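Local coordinates for ERPC (Borrelia burgdorferi, PDB 4BXM), which is an outer surface lipoprotein that acquires complement regulators such as factor H, probably helping the Lyme disease spirochaete to withstand complement, at residues A[89-94]-A[112-117]; A[123-128]-A[146-151]. One frame throughout, in Å; residues are numbered along the deposited sequence.

How the contacts relate
From the N terminus, the chain first lays down the strands 21-29, 35-45, 50-56 and 67-74, then helix 79-88, which ends where contact 1 begins. Contact 1 closes the loop from 89-94 to 112-117, bringing strand 90-93, one of the two outermost strands of the sheet, onto strand 114-122. That strand is followed directly by 125-134, and contact 2 closes the next loop, from 123-128 to 146-151, at the open end of the hairpin 125-134/142-148, away from its turn, and at the start of helix 149-156. The two loops lie in series, neither nested nor crossed. They meet where T117 CB packs on I128 CG2, through the neighbouring strands 114-122 and 125-134 of one antiparallel sheet.

Contact 1 of 2, residues A[89-94]-A[112-117]; sequences GGSFKT and NKEIIT
N112 meets K93 at one end of the contact: its amide ND2 lies 3.6 Å from K93 CE, the two side chains running alongside each other in the same direction. At K113 the backbone takes over. Its carbonyl O receives both T94 N and T94 OG1, the hydroxyl at 2.6 Å in the carbonyl plane and on a lone pair; OG1 sits between its own backbone N and carbonyl carbon (chi1 59°), which lets the residue grip one oxygen twice. A water donates to T94 OG1 and accepts from K113 N. E114, bent at chi2, brings its carboxylate back over the neighbouring strand, where OE1 lies 3.2 Å from K93 CB and OE2 accepts a weak bond from S91 OG. I115 pairs with F92 through two backbone bonds, and on the opposite side of the sheet from E114 its CB lies over the F92 ring face, a CH-pi contact; F82 meets that ring edge-to-face. I116 CG1 touches S91 CB. T117 N bonds G90 O at 2.8 Å, and G90 N bonds T117 O at 3.2 Å, from above the carbonyl plane, with T117 OG1 a weak second acceptor. The face of S91, K93, E114 and I116 is the more exposed; on the other, F92 and T117 lie against helix 79-88 and I115 against F130, and A85 O satisfies the buried T117 hydroxyl.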
# COMPACT_ATOMS: atom_id res chain seq x y z
N GLY A 89 3.93 9.73 8.90
CA GLY A 89 4.12 8.57 9.78
C GLY A 89 3.03 8.60 10.83
O GLY A 89 2.58 9.67 11.22
N GLY A 90 2.49 7.42 11.19
CA GLY A 90 1.31 7.35 12.08
C GLY A 90 0.62 6.02 11.91
O GLY A 90 1.25 5.05 11.58
N SER A 91 -0.72 6.00 12.01
CA SER A 91 -1.42 4.72 11.87
C SER A 91 -2.84 4.98 11.32
O SER A 91 -3.40 6.07 11.45
CB SER A 91 -1.43 3.94 13.22
OG SER A 91 -2.26 4.66 14.12
N PHE A 92 -3.37 3.99 10.63
CA PHE A 92 -4.78 4.01 10.20
C PHE A 92 -5.28 2.58 10.16
O PHE A 92 -4.52 1.60 10.01
CB PHE A 92 -4.99 4.74 8.84
CG PHE A 92 -4.22 4.12 7.73
CD1 PHE A 92 -2.87 4.39 7.58
CD2 PHE A 92 -4.81 3.16 6.91
CE1 PHE A 92 -2.15 3.79 6.57
CE2 PHE A 92 -4.07 2.51 5.94
CZ PHE A 92 -2.75 2.85 5.77
N LYS A 93 -6.59 2.47 10.28
CA LYS A 93 -7.29 1.19 10.13
C LYS A 93 -7.87 0.99 8.72
O LYS A 93 -8.69 1.77 8.26
CB LYS A 93 -8.39 1.08 11.19
CG LYS A 93 -8.69 -0.36 11.59
CD LYS A 93 -9.97 -0.44 12.43
CE LYS A 93 -11.20 -0.38 11.51
NZ LYS A 93 -12.45 0.02 12.23
N THR A 94 -7.51 -0.11 8.08
CA THR A 94 -8.19 -0.55 6.88
C THR A 94 -9.50 -1.28 7.20
O THR A 94 -9.62 -1.87 8.27
CB THR A 94 -7.23 -1.43 6.10
OG1 THR A 94 -6.80 -2.59 6.86
CG2 THR A 94 -5.99 -0.59 5.80
N ASN A 112 -10.37 -4.92 9.31
CA ASN A 112 -9.96 -4.14 10.43
C ASN A 112 -8.47 -4.17 10.73
O ASN A 112 -8.10 -4.00 11.84
CB ASN A 112 -10.75 -4.60 11.69
CG ASN A 112 -12.24 -4.61 11.43
OD1 ASN A 112 -12.92 -5.63 11.64
ND2 ASN A 112 -12.73 -3.53 10.91
N LYS A 113 -7.60 -4.41 9.77
CA LYS A 113 -6.12 -4.48 10.10
C LYS A 113 -5.56 -3.05 10.15
O LYS A 113 -5.80 -2.22 9.25
CB LYS A 113 -5.40 -5.26 9.09
CG LYS A 113 -3.89 -5.18 9.11
CD LYS A 113 -3.36 -5.98 7.93
CE LYS A 113 -1.84 -5.97 7.84
NZ LYS A 113 -1.32 -6.36 9.17
N GLU A 114 -4.85 -2.76 11.19
CA GLU A 114 -4.25 -1.50 11.49
C GLU A 114 -2.93 -1.48 10.71
O GLU A 114 -2.17 -2.42 10.77
CB GLU A 114 -4.01 -1.42 13.02
CG GLU A 114 -3.70 -0.00 13.60
CD GLU A 114 -4.85 1.04 13.44
OE1 GLU A 114 -6.07 0.65 13.40
OE2 GLU A 114 -4.56 2.28 13.33
N ILE A 115 -2.69 -0.41 10.00
CA ILE A 115 -1.40 -0.16 9.31
C ILE A 115 -0.60 0.90 10.05
O ILE A 115 -1.09 2.00 10.27
CB ILE A 115 -1.64 0.29 7.86
CG1 ILE A 115 -2.40 -0.76 7.07
CG2 ILE A 115 -0.35 0.56 7.11
CD1 ILE A 115 -1.77 -2.10 7.05
N ILE A 116 0.63 0.57 10.42
CA ILE A 116 1.53 1.48 11.09
C ILE A 116 2.61 1.94 10.12
O ILE A 116 3.25 1.14 9.51
CB ILE A 116 2.11 0.87 12.38
CG1 ILE A 116 0.94 0.78 13.41
CG2 ILE A 116 3.16 1.78 12.96
CD1 ILE A 116 1.34 0.08 14.70
N THR A 117 2.74 3.26 9.95
CA THR A 117 3.70 3.81 8.98
C THR A 117 4.80 4.54 9.73
O THR A 117 4.61 4.99 10.85
CB THR A 117 3.07 4.82 7.98
OG1 THR A 117 2.61 5.94 8.66
CG2 THR A 117 1.87 4.20 7.16
O HOH W 1 -8.42 -4.64 7.10

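Contact 2 of 2, residues A[123-128]-A[146-151]; sequences DDFEYI and AILLED
Y127 and L148 form a non-hydrogen-bonded pair of the antiparallel hairpin 125-134/142-148; their side chains diverge, yet the end of L148 returns to the tyrosine ring. Y127 CB lies 3.6 Å from I147 O and also touches A146 CB. With CG anti to the carbonyl carbon (chi1 -65°), the ring begins beside the I147 carbonyl group, and CD2 comes within 3.5 Å of L148 N. Farther out, CE1, CE2 and CZ lie beneath L148 CD1, which stands over one face of the ring, offset toward its rim and 3.9 Å from the centroid; this is a CH-pi contact. At the tip, Y127 OH lies 4.2 Å from L148 CD1. That methyl does double duty, for it also touches F125 CB and E126 O.

Next along the strands, I128 and I147 exchange two backbone hydrogen bonds, I128 N to I147 O and I147 N to I128 O. One residue past the N-cap L148 the register still holds: L149 N, in the first turn of helix 149-156, bonds E126 O at 2.9 Å. A water donates to the same oxygen and accepts from E150 N, so a strand carbonyl receives N-H and water where the helix starts. L149 points toward the strand, its CB 3.1 Å from E126 O; CD2 runs beside the E126 side chain, while CD1 meets I128 CG1. L152 of the helix packs on both I128 and I147. One strand-type bond is thus carried over into the first residue of the C-terminal helix, and with L148 CD1 covering one face of the Y127 ring and L149 CD1 packed on I128, apolar contacts hold the helix start as well.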
# COMPACT_ATOMS: atom_id res chain seq x y z
N ASP A 123 18.93 4.48 0.91
CA ASP A 123 19.86 5.04 -0.11
C ASP A 123 19.63 6.53 -0.19
O ASP A 123 19.45 7.11 -1.26
CB ASP A 123 19.62 4.44 -1.50
CG ASP A 123 19.88 2.93 -1.55
OD1 ASP A 123 20.60 2.44 -0.65
OD2 ASP A 123 19.35 2.26 -2.47
N ASP A 124 19.55 7.14 0.98
CA ASP A 124 19.47 8.60 1.11
C ASP A 124 18.12 9.29 0.85
O ASP A 124 17.96 10.49 1.19
CB ASP A 124 20.52 9.30 0.24
CG ASP A 124 21.17 10.43 0.97
OD1 ASP A 124 21.89 10.13 1.95
OD2 ASP A 124 20.95 11.60 0.61
N PHE A 125 17.15 8.56 0.28
CA PHE A 125 15.80 9.11 0.07
C PHE A 125 14.82 8.64 1.19
O PHE A 125 14.90 7.51 1.67
CB PHE A 125 15.30 8.69 -1.30
CG PHE A 125 15.95 9.44 -2.42
CD1 PHE A 125 17.18 9.00 -2.95
CD2 PHE A 125 15.37 10.60 -2.93
CE1 PHE A 125 17.79 9.68 -3.99
CE2 PHE A 125 15.98 11.29 -3.97
CZ PHE A 125 17.20 10.84 -4.50
N GLU A 126 13.92 9.51 1.60
CA GLU A 126 12.88 9.21 2.60
C GLU A 126 11.71 8.43 1.98
O GLU A 126 11.06 8.87 1.01
CB GLU A 126 12.38 10.51 3.21
CG GLU A 126 13.46 11.29 3.91
CD GLU A 126 12.88 12.34 4.85
OE1 GLU A 126 12.25 13.32 4.40
OE2 GLU A 126 13.02 12.18 6.07
N TYR A 127 11.47 7.23 2.49
CA TYR A 127 10.29 6.44 2.12
C TYR A 127 9.32 6.29 3.32
O TYR A 127 9.73 6.36 4.48
CB TYR A 127 10.71 5.09 1.66
CG TYR A 127 11.50 5.09 0.41
CD1 TYR A 127 12.83 5.50 0.40
CD2 TYR A 127 10.95 4.64 -0.77
CE1 TYR A 127 13.59 5.48 -0.75
CE2 TYR A 127 11.68 4.61 -1.95
CZ TYR A 127 13.00 5.04 -1.92
OH TYR A 127 13.68 5.00 -3.08
N ILE A 128 8.04 6.07 3.00
CA ILE A 128 7.05 5.70 4.00
C ILE A 128 7.14 4.25 3.98
O ILE A 128 7.18 3.67 2.88
CB ILE A 128 5.63 6.13 3.62
CG1 ILE A 128 5.42 7.63 3.91
CG2 ILE A 128 4.55 5.37 4.38
CD1 ILE A 128 5.23 7.98 5.38
N ALA A 146 7.47 -0.15 0.99
CA ALA A 146 7.94 1.25 0.99
C ALA A 146 7.55 2.02 -0.25
O ALA A 146 7.45 1.48 -1.38
CB ALA A 146 9.45 1.32 1.21
N ILE A 147 7.30 3.29 -0.01
CA ILE A 147 6.84 4.21 -1.06
C ILE A 147 7.54 5.53 -0.85
O ILE A 147 7.55 6.07 0.25
CB ILE A 147 5.31 4.53 -0.96
CG1 ILE A 147 4.49 3.29 -1.26
CG2 ILE A 147 4.98 5.64 -1.93
CD1 ILE A 147 3.07 3.25 -0.75
N LEU A 148 8.00 6.14 -1.92
CA LEU A 148 8.67 7.42 -1.77
C LEU A 148 7.84 8.51 -1.08
O LEU A 148 6.72 8.83 -1.43
CB LEU A 148 9.18 7.91 -3.15
CG LEU A 148 10.24 9.00 -3.17
CD1 LEU A 148 11.54 8.54 -2.48
CD2 LEU A 148 10.52 9.35 -4.63
N LEU A 149 8.41 9.11 -0.08
CA LEU A 149 7.68 10.04 0.74
C LEU A 149 7.22 11.26 -0.02
O LEU A 149 6.10 11.78 0.22
CB LEU A 149 8.55 10.45 1.94
CG LEU A 149 7.95 11.61 2.74
CD1 LEU A 149 6.60 11.27 3.35
CD2 LEU A 149 8.94 11.97 3.81
N GLU A 150 8.05 11.72 -0.97
CA GLU A 150 7.71 12.92 -1.75
C GLU A 150 6.60 12.69 -2.69
O GLU A 150 5.79 13.55 -2.84
CB GLU A 150 8.93 13.46 -2.51
CG GLU A 150 9.66 14.47 -1.61
CD GLU A 150 8.73 15.64 -1.23
OE1 GLU A 150 8.10 16.20 -2.17
OE2 GLU A 150 8.62 15.98 -0.02
N ASP A 151 6.57 11.51 -3.30
CA ASP A 151 5.44 11.08 -4.15
C ASP A 151 4.08 11.16 -3.47
O ASP A 151 3.12 11.59 -4.10
CB ASP A 151 5.61 9.64 -4.63
CG ASP A 151 6.64 9.50 -5.70
OD1 ASP A 151 6.95 10.56 -6.31
OD2 ASP A 151 7.13 8.33 -5.92
O HOH W 2 11.06 10.97 -0.50